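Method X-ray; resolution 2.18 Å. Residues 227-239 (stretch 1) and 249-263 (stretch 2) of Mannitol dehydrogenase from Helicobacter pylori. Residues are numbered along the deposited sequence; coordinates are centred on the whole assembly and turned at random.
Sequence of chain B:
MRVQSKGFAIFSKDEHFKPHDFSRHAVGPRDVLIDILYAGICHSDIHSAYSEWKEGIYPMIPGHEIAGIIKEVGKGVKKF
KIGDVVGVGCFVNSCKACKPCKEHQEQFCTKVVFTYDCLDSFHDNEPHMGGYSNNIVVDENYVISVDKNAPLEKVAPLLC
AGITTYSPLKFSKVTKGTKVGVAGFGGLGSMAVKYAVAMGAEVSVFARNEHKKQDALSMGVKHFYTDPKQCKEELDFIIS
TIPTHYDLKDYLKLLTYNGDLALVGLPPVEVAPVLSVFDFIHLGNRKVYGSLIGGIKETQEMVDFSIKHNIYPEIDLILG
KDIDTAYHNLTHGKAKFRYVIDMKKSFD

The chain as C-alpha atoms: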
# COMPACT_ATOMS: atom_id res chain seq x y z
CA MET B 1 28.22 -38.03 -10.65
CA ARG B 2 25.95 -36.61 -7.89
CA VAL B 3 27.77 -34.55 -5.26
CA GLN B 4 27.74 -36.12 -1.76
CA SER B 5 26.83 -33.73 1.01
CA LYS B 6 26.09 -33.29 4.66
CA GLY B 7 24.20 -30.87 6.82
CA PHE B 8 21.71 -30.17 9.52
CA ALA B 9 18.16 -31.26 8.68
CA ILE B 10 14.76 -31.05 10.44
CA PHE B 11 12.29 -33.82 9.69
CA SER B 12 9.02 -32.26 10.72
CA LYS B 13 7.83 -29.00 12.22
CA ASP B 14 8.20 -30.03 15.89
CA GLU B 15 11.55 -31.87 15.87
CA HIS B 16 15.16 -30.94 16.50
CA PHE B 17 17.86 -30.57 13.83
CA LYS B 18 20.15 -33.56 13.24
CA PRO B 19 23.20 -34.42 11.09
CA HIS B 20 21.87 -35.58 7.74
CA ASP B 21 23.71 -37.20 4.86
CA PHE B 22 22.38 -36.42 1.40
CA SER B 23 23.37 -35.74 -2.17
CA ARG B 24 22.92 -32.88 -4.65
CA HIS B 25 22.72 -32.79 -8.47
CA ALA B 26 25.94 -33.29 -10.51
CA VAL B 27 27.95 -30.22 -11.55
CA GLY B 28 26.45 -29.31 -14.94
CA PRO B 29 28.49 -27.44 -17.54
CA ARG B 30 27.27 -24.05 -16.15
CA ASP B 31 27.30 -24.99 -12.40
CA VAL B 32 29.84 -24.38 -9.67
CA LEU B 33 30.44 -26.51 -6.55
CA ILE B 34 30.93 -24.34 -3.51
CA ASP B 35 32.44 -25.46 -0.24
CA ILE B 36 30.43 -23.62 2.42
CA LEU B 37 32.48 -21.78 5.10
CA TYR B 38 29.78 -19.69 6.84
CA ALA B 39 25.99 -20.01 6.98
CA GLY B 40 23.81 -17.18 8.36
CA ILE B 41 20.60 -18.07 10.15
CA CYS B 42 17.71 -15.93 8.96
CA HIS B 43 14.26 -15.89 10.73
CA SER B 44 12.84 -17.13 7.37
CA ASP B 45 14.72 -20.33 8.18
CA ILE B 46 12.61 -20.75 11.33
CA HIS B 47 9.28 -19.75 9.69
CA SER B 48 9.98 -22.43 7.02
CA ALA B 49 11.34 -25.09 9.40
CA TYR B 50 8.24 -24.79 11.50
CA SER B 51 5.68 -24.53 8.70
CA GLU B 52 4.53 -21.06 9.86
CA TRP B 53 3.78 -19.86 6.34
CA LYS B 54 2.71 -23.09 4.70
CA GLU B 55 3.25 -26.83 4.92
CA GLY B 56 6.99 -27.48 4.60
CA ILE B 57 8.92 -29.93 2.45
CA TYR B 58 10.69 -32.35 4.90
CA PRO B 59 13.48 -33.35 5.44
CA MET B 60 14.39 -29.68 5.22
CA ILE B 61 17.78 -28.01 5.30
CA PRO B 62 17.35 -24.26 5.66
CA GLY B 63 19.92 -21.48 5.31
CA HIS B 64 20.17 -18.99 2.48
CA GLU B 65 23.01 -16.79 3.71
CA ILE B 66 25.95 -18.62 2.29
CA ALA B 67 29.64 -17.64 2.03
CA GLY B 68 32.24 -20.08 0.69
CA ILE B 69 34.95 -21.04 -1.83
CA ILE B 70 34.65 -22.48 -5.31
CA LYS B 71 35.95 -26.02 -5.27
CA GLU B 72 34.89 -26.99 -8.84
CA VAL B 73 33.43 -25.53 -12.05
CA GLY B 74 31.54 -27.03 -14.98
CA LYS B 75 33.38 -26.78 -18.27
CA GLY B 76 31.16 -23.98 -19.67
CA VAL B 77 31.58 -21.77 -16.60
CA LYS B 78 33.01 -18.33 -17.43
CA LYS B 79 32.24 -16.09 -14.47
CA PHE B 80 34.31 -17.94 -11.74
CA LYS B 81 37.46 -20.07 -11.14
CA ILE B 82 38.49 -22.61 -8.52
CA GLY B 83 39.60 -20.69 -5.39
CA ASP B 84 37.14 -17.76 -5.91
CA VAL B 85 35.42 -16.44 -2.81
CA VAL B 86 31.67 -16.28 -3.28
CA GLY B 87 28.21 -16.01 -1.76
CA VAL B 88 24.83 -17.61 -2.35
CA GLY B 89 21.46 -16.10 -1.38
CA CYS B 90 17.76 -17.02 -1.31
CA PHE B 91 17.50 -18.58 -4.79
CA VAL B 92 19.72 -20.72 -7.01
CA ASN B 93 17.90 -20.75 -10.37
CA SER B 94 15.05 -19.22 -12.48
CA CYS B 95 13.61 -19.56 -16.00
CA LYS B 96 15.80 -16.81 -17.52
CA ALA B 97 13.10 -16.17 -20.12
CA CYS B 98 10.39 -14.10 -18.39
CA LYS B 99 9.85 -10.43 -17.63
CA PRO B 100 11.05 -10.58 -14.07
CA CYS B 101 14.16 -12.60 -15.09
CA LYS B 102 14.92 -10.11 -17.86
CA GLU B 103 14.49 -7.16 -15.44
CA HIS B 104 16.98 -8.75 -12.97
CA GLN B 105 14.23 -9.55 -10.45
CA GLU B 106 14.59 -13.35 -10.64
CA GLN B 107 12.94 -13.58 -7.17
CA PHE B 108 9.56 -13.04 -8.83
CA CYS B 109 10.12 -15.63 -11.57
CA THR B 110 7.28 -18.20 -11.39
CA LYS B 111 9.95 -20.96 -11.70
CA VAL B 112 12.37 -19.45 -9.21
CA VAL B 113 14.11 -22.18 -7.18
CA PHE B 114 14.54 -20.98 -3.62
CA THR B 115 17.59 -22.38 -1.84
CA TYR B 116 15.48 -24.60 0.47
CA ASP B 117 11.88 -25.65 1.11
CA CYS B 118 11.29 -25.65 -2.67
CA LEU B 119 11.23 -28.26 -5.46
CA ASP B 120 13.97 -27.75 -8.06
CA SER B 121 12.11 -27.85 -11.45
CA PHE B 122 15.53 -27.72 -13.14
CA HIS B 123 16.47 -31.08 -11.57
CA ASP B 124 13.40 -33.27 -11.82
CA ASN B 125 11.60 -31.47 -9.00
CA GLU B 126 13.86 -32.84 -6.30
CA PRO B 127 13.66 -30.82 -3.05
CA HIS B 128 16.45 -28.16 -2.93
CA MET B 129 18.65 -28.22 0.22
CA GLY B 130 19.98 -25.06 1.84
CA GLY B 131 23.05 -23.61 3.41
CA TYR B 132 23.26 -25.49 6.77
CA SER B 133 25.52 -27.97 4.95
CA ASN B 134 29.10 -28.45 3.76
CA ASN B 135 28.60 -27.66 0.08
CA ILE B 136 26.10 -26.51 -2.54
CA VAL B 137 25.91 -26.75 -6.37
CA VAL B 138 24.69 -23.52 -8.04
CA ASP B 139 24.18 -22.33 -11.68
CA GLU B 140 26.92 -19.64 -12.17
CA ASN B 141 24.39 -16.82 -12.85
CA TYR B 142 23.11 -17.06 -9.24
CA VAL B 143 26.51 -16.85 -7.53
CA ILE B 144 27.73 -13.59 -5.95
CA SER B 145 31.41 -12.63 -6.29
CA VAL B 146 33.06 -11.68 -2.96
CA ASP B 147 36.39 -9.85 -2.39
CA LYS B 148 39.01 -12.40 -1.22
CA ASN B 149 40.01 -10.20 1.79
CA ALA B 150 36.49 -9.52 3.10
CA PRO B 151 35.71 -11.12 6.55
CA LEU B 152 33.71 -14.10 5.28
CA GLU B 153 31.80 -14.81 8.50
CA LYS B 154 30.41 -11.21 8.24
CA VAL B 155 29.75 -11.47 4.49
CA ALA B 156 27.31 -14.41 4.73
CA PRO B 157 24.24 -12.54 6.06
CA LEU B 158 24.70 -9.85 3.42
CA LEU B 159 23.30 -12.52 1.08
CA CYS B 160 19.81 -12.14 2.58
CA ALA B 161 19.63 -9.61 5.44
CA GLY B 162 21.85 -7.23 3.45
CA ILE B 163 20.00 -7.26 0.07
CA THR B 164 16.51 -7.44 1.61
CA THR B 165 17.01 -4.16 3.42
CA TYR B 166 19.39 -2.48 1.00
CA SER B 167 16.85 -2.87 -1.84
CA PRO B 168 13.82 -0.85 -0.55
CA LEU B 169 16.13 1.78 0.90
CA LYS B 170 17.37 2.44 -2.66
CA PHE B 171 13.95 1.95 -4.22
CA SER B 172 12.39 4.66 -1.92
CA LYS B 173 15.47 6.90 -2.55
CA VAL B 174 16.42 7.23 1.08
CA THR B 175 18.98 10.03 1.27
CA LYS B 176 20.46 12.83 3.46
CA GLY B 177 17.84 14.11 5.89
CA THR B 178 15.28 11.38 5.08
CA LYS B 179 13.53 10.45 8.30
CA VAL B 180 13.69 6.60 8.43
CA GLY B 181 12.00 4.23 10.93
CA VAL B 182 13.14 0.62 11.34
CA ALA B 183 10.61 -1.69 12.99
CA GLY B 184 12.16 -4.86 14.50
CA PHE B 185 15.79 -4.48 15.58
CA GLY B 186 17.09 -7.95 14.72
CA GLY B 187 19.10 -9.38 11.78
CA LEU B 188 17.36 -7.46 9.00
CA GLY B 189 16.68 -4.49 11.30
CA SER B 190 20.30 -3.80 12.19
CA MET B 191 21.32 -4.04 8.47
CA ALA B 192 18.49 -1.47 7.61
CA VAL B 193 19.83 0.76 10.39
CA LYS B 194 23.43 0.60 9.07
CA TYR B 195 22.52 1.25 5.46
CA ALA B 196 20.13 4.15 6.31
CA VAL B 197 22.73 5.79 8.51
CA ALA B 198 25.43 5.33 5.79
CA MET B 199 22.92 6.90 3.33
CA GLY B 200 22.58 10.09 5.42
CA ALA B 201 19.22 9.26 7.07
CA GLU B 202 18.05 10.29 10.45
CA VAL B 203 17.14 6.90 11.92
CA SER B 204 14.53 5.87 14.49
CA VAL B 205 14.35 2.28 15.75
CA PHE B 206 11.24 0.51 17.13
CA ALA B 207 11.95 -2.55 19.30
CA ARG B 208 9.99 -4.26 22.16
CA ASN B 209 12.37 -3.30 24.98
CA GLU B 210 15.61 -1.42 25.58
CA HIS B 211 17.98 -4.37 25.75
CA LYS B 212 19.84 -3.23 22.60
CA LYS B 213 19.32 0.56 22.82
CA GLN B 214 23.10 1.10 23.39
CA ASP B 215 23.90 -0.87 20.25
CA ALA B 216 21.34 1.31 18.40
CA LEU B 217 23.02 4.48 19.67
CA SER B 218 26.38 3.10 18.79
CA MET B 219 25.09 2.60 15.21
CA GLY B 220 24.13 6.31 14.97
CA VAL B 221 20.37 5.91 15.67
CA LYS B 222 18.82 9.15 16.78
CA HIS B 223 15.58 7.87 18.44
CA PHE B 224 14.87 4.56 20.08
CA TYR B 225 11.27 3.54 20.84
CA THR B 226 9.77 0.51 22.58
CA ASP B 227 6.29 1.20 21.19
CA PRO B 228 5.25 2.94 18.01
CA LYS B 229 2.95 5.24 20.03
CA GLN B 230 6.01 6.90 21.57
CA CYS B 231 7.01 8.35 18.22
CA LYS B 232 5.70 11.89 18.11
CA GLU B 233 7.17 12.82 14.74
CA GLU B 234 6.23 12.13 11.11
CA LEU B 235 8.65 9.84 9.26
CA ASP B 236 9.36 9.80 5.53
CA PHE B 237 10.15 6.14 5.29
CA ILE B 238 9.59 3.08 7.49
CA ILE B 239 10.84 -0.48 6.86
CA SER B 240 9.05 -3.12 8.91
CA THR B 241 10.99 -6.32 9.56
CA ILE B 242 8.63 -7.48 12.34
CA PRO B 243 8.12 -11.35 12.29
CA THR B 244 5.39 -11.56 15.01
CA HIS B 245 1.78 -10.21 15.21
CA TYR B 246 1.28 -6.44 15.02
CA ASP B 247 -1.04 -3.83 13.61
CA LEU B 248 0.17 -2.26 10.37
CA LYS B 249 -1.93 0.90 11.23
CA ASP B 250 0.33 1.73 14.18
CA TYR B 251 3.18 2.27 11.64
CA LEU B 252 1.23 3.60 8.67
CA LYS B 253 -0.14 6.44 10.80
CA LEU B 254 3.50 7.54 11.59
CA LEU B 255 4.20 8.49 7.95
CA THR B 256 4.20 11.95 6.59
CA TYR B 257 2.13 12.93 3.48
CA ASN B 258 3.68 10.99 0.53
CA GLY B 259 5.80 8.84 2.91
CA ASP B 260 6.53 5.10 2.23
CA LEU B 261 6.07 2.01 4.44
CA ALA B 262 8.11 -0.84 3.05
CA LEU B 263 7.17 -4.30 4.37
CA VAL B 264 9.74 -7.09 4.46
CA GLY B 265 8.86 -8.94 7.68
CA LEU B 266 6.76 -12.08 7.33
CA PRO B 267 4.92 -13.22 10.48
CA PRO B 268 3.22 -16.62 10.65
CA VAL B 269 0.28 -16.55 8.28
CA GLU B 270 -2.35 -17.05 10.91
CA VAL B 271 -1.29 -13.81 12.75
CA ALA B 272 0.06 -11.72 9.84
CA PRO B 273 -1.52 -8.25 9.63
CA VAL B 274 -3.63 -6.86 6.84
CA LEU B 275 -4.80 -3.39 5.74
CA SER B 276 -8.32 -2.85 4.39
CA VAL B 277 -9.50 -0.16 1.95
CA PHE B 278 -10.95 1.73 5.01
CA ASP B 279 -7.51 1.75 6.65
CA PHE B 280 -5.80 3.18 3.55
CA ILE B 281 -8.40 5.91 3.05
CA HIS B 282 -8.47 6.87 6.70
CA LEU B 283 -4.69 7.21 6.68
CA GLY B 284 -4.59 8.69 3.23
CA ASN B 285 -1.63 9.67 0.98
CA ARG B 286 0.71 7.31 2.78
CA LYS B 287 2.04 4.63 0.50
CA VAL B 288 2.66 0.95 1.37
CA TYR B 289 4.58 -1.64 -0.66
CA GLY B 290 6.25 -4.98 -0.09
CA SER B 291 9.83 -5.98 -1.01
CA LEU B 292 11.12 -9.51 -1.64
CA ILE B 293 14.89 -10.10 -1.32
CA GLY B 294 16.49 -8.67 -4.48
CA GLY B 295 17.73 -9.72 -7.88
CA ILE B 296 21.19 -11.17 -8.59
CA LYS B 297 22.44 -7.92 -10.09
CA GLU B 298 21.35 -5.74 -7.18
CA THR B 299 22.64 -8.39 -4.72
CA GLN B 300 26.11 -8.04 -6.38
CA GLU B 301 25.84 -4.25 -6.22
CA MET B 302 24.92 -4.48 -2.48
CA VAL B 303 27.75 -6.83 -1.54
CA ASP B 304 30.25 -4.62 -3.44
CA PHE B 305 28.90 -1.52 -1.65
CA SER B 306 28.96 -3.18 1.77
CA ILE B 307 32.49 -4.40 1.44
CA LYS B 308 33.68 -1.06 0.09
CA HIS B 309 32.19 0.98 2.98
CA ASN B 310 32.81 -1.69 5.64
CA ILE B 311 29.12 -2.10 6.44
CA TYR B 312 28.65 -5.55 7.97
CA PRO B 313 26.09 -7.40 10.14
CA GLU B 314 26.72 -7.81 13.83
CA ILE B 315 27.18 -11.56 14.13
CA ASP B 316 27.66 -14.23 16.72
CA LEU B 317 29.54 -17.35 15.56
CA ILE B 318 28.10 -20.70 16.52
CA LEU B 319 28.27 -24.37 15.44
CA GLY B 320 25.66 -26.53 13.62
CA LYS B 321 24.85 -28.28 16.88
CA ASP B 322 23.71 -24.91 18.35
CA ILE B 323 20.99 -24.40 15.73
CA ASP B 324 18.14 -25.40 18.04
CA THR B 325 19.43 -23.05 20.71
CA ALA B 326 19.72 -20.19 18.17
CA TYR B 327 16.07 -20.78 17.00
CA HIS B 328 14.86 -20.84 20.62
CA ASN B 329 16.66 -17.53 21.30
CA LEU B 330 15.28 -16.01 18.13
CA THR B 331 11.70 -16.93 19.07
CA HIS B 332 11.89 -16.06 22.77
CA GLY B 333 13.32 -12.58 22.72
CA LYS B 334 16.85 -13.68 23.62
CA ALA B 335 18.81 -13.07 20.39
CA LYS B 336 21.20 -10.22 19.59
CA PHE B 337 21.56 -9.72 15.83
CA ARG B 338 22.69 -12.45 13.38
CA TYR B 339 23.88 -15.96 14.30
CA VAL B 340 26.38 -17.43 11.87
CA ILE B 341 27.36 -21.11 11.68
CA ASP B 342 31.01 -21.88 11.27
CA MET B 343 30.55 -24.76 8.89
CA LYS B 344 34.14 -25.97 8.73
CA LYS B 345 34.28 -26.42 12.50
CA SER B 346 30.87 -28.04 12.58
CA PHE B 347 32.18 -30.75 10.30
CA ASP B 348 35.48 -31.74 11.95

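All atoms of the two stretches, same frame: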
# COMPACT_ATOMS: atom_id res chain seq x y z
N ASP B 227 7.67 1.32 21.60
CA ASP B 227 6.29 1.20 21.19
C ASP B 227 6.12 2.26 20.15
O ASP B 227 6.59 3.40 20.34
CB ASP B 227 5.38 1.55 22.35
CG ASP B 227 3.91 1.17 22.10
OD1 ASP B 227 3.28 1.69 21.19
OD2 ASP B 227 3.39 0.36 22.86
N PRO B 228 5.44 1.91 19.04
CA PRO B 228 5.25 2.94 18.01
C PRO B 228 4.54 4.18 18.52
O PRO B 228 4.76 5.26 17.98
CB PRO B 228 4.44 2.24 16.90
CG PRO B 228 3.95 0.97 17.49
CD PRO B 228 4.88 0.60 18.64
N LYS B 229 3.73 4.08 19.58
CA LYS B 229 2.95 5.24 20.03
C LYS B 229 3.83 6.31 20.63
O LYS B 229 3.39 7.44 20.80
CB LYS B 229 1.95 4.84 21.09
CG LYS B 229 0.63 4.61 20.50
CD LYS B 229 0.10 3.21 20.84
CE LYS B 229 0.59 2.18 19.83
NZ LYS B 229 0.92 0.95 20.56
N GLN B 230 5.05 5.93 21.01
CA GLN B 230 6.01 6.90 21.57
C GLN B 230 6.57 7.82 20.49
O GLN B 230 7.17 8.84 20.78
CB GLN B 230 7.15 6.21 22.33
CG GLN B 230 6.72 5.15 23.33
CD GLN B 230 7.84 4.18 23.67
OE1 GLN B 230 8.89 4.15 23.03
NE2 GLN B 230 7.59 3.33 24.65
N CYS B 231 6.39 7.49 19.23
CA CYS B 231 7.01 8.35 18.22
C CYS B 231 6.10 9.54 17.94
O CYS B 231 5.01 9.38 17.49
CB CYS B 231 7.32 7.56 16.94
SG CYS B 231 7.84 8.60 15.53
N LYS B 232 6.57 10.74 18.21
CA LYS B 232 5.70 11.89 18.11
C LYS B 232 5.95 12.70 16.84
O LYS B 232 5.50 13.82 16.73
CB LYS B 232 5.82 12.71 19.41
CG LYS B 232 5.32 11.87 20.59
CD LYS B 232 3.76 11.93 20.59
CE LYS B 232 3.04 10.66 21.14
NZ LYS B 232 3.72 10.01 22.28
N GLU B 233 6.61 12.10 15.86
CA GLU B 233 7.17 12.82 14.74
C GLU B 233 6.67 12.13 13.48
O GLU B 233 6.44 10.94 13.51
CB GLU B 233 8.68 12.58 14.85
CG GLU B 233 9.53 13.14 13.78
CD GLU B 233 11.00 13.19 14.18
OE1 GLU B 233 11.61 12.20 14.64
OE2 GLU B 233 11.57 14.25 13.98
N GLU B 234 6.51 12.83 12.37
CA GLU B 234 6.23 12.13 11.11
C GLU B 234 7.50 11.63 10.41
O GLU B 234 8.47 12.38 10.27
CB GLU B 234 5.49 13.08 10.18
CG GLU B 234 4.15 13.53 10.73
CD GLU B 234 3.27 14.15 9.66
OE1 GLU B 234 2.16 13.60 9.46
OE2 GLU B 234 3.67 15.15 9.00
N LEU B 235 7.49 10.38 9.94
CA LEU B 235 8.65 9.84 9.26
C LEU B 235 8.41 9.81 7.77
O LEU B 235 7.28 9.76 7.35
CB LEU B 235 8.98 8.42 9.79
CG LEU B 235 9.07 8.36 11.33
CD1 LEU B 235 9.55 6.99 11.86
CD2 LEU B 235 10.04 9.40 11.82
N ASP B 236 9.48 9.83 6.98
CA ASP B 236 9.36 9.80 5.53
C ASP B 236 9.33 8.37 5.00
O ASP B 236 8.80 8.10 3.94
CB ASP B 236 10.57 10.48 4.90
CG ASP B 236 10.67 11.94 5.29
OD1 ASP B 236 9.74 12.72 5.00
OD2 ASP B 236 11.69 12.29 5.87
N PHE B 237 9.97 7.47 5.73
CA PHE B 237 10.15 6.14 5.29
C PHE B 237 10.25 5.22 6.50
O PHE B 237 10.94 5.54 7.49
CB PHE B 237 11.39 6.04 4.38
CG PHE B 237 11.79 4.63 4.06
CD1 PHE B 237 11.46 4.06 2.83
CD2 PHE B 237 12.50 3.85 5.00
CE1 PHE B 237 11.84 2.68 2.51
CE2 PHE B 237 12.87 2.50 4.72
CZ PHE B 237 12.53 1.92 3.45
N ILE B 238 9.54 4.11 6.45
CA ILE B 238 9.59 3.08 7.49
C ILE B 238 9.77 1.72 6.83
O ILE B 238 9.03 1.38 5.88
CB ILE B 238 8.31 3.05 8.34
CG1 ILE B 238 8.13 4.37 9.14
CG2 ILE B 238 8.31 1.87 9.32
CD1 ILE B 238 6.75 4.49 9.84
N ILE B 239 10.74 0.92 7.32
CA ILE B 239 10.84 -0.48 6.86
C ILE B 239 10.48 -1.36 8.04
O ILE B 239 11.04 -1.19 9.13
CB ILE B 239 12.26 -0.82 6.30
CG1 ILE B 239 12.38 -2.29 5.91
CG2 ILE B 239 13.40 -0.38 7.30
CD1 ILE B 239 13.64 -2.60 5.17
N LYS B 249 -1.50 -0.51 11.08
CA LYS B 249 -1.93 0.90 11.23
C LYS B 249 -1.05 1.70 12.16
O LYS B 249 -0.89 2.89 11.94
CB LYS B 249 -3.40 1.07 11.68
CG LYS B 249 -4.39 0.54 10.62
CD LYS B 249 -5.87 0.59 11.13
CE LYS B 249 -6.10 -0.07 12.49
NZ LYS B 249 -6.03 -1.59 12.35
N ASP B 250 -0.50 1.05 13.18
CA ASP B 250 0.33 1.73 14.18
C ASP B 250 1.55 2.35 13.54
O ASP B 250 2.04 3.34 14.05
CB ASP B 250 0.80 0.73 15.24
CG ASP B 250 -0.29 0.33 16.16
OD1 ASP B 250 -1.24 1.10 16.37
OD2 ASP B 250 -0.17 -0.76 16.70
N TYR B 251 2.05 1.73 12.47
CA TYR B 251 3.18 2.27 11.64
C TYR B 251 2.74 3.18 10.53
O TYR B 251 3.37 4.21 10.32
CB TYR B 251 4.10 1.18 11.09
CG TYR B 251 4.85 0.57 12.27
CD1 TYR B 251 4.40 -0.61 12.90
CD2 TYR B 251 5.96 1.26 12.83
CE1 TYR B 251 5.09 -1.13 14.04
CE2 TYR B 251 6.65 0.76 13.99
CZ TYR B 251 6.23 -0.43 14.56
OH TYR B 251 6.91 -0.88 15.69
N LEU B 252 1.68 2.81 9.80
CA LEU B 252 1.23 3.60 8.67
C LEU B 252 0.86 5.01 9.14
O LEU B 252 1.21 5.99 8.50
CB LEU B 252 0.06 2.91 7.92
CG LEU B 252 -0.60 3.64 6.74
CD1 LEU B 252 0.41 3.85 5.58
CD2 LEU B 252 -1.79 2.89 6.19
N LYS B 253 0.20 5.12 10.27
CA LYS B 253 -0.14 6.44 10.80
C LYS B 253 1.12 7.29 11.13
O LYS B 253 0.98 8.48 11.27
CB LYS B 253 -1.00 6.35 12.05
CG LYS B 253 -0.28 5.67 13.22
CD LYS B 253 -0.53 6.40 14.53
CE LYS B 253 -1.89 6.15 15.15
NZ LYS B 253 -2.51 4.91 14.62
N LEU B 254 2.31 6.71 11.26
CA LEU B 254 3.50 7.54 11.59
C LEU B 254 4.05 8.32 10.38
O LEU B 254 4.92 9.19 10.53
CB LEU B 254 4.64 6.67 12.18
CG LEU B 254 4.31 6.05 13.55
CD1 LEU B 254 5.41 5.13 14.02
CD2 LEU B 254 3.96 7.14 14.59
N LEU B 255 3.59 7.95 9.18
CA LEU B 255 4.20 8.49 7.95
C LEU B 255 3.69 9.88 7.64
O LEU B 255 2.49 10.23 7.82
CB LEU B 255 3.88 7.62 6.75
CG LEU B 255 4.53 6.24 6.61
CD1 LEU B 255 4.07 5.68 5.24
CD2 LEU B 255 6.13 6.41 6.69
N THR B 256 4.60 10.66 7.09
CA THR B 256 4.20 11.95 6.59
C THR B 256 3.42 11.78 5.26
O THR B 256 3.39 10.66 4.67
CB THR B 256 5.44 12.82 6.41
OG1 THR B 256 5.00 14.15 6.26
CG2 THR B 256 6.27 12.35 5.21
N TYR B 257 2.78 12.86 4.81
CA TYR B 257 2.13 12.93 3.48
C TYR B 257 3.15 12.49 2.42
O TYR B 257 4.26 12.99 2.44
CB TYR B 257 1.70 14.38 3.23
CG TYR B 257 1.04 14.70 1.89
CD1 TYR B 257 -0.36 14.64 1.74
CD2 TYR B 257 1.82 15.14 0.80
CE1 TYR B 257 -0.97 15.00 0.50
CE2 TYR B 257 1.24 15.47 -0.44
CZ TYR B 257 -0.15 15.41 -0.60
OH TYR B 257 -0.71 15.80 -1.81
N ASN B 258 2.77 11.56 1.53
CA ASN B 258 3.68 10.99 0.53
C ASN B 258 4.86 10.14 1.05
O ASN B 258 5.78 9.82 0.28
CB ASN B 258 4.19 12.07 -0.42
CG ASN B 258 4.46 11.52 -1.82
OD1 ASN B 258 3.75 10.68 -2.34
ND2 ASN B 258 5.52 11.99 -2.43
N GLY B 259 4.85 9.81 2.34
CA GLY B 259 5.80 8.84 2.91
C GLY B 259 5.57 7.38 2.47
O GLY B 259 4.49 7.03 1.93
N ASP B 260 6.59 6.54 2.62
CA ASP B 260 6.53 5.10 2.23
C ASP B 260 6.66 4.18 3.45
O ASP B 260 7.50 4.44 4.32
CB ASP B 260 7.71 4.68 1.34
CG ASP B 260 7.65 5.20 -0.08
OD1 ASP B 260 8.69 5.05 -0.73
OD2 ASP B 260 6.63 5.71 -0.57
N LEU B 261 5.87 3.11 3.49
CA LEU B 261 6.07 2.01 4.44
C LEU B 261 6.40 0.78 3.61
O LEU B 261 5.60 0.37 2.74
CB LEU B 261 4.77 1.74 5.19
CG LEU B 261 4.58 0.49 6.06
CD1 LEU B 261 5.71 0.42 7.13
CD2 LEU B 261 3.22 0.54 6.77
N ALA B 262 7.62 0.29 3.78
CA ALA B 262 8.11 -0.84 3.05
C ALA B 262 8.03 -2.03 4.03
O ALA B 262 8.58 -1.96 5.14
CB ALA B 262 9.60 -0.65 2.69
N LEU B 263 7.41 -3.11 3.56
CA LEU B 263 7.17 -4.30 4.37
C LEU B 263 8.11 -5.38 3.87
O LEU B 263 8.04 -5.78 2.69
CB LEU B 263 5.71 -4.79 4.20
CG LEU B 263 4.67 -3.77 4.57
CD1 LEU B 263 3.22 -4.19 4.23
CD2 LEU B 263 4.80 -3.25 6.06

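Stretch 2 enters as the last part of a helix, turns twice, and leaves as a strand; stretch 1 runs alongside much of it, from a short 3-10 segment at P228 to a strand that runs parallel to 259-263, with the two axes only 7° apart.

K249 lies out of reach of stretch 1, so the contact begins with D250. Its CB points toward P228 and approaches CG of that proline at 3.9 Å. The carboxylate lies near the amino group of K229, but at 4.4 Å from OD2 of D250 to NZ of K229 the attraction is long-range; K229 NZ instead forms a salt bridge with OD1 of D227, at 2.6 Å.

Y251 offers a broad aromatic surface. CB of P228 sits over one face of the ring, 4.2 Å from its centroid, in a CH-pi contact well suited to proline, whose ring is compact, rigid and rich in C-H groups. The methyl CG2 of I238 also meets the tyrosine, 4.3 Å from CD2. L252 points away, and a type I turn from L252 to L255 then redirects the chain from helix to strand.

Within that turn L254 works with both backbone and side chain. Its carbonyl O accepts a hydrogen bond from N of L235 at 2.9 Å. Its branched side chain fills space beside the 3-10 segment: CD1 lies 4.2 Å from CB of P228, and CD2 lies 4.1 Å from CB of C231, a small residue that fits this buried place. CB of L254 also packs 3.8 Å from CD1 of I238.

L255 pairs with L235 in a parallel bridge in which the side chains diverge. The end of L255 nevertheless returns to stretch 1, its CD2 packing 3.7 Å from CD1 of I238. The next backbone bond runs from N of T256 to O of L235, at 2.8 Å, so L235 is held through both its N and its O. At the more exposed margin the T256 hydroxyl donates from OG1 to OE2 of E234 at 3.2 Å, while its methyl CG2 lies 3.5 Å from OD1 of D236.

Y257 and N258 make the corner of a type II turn from T256 to G259. N258 adopts a positive phi of 65°, which asparagine tolerates comparatively well. Glycine suits position 259 because an ideal CB would clash with O of T256, at 2.9 Å, and crowd O of D236, at 3.2 Å.

Beyond the corners at D236 and at Y257 and N258, a second run of parallel pairing begins, on a different sheet or face from the L235–L255 bridge. N of D260 donates to O of D236 at 3.0 Å, O of D260 accepts from N of I238 at 3.0 Å, and N of A262 donates to O of I238 at 2.8 Å. On one face D260 and A262 accompany F237 and I239; the small methyl of A262 leaves room for the aromatic ring, with its CB 4.0 Å from CZ of F237. On the other face L261 meets I238, CD1 to CG2 at 3.7 Å, extending the apolar cluster around that isoleucine. L263 makes no contact with stretch 1.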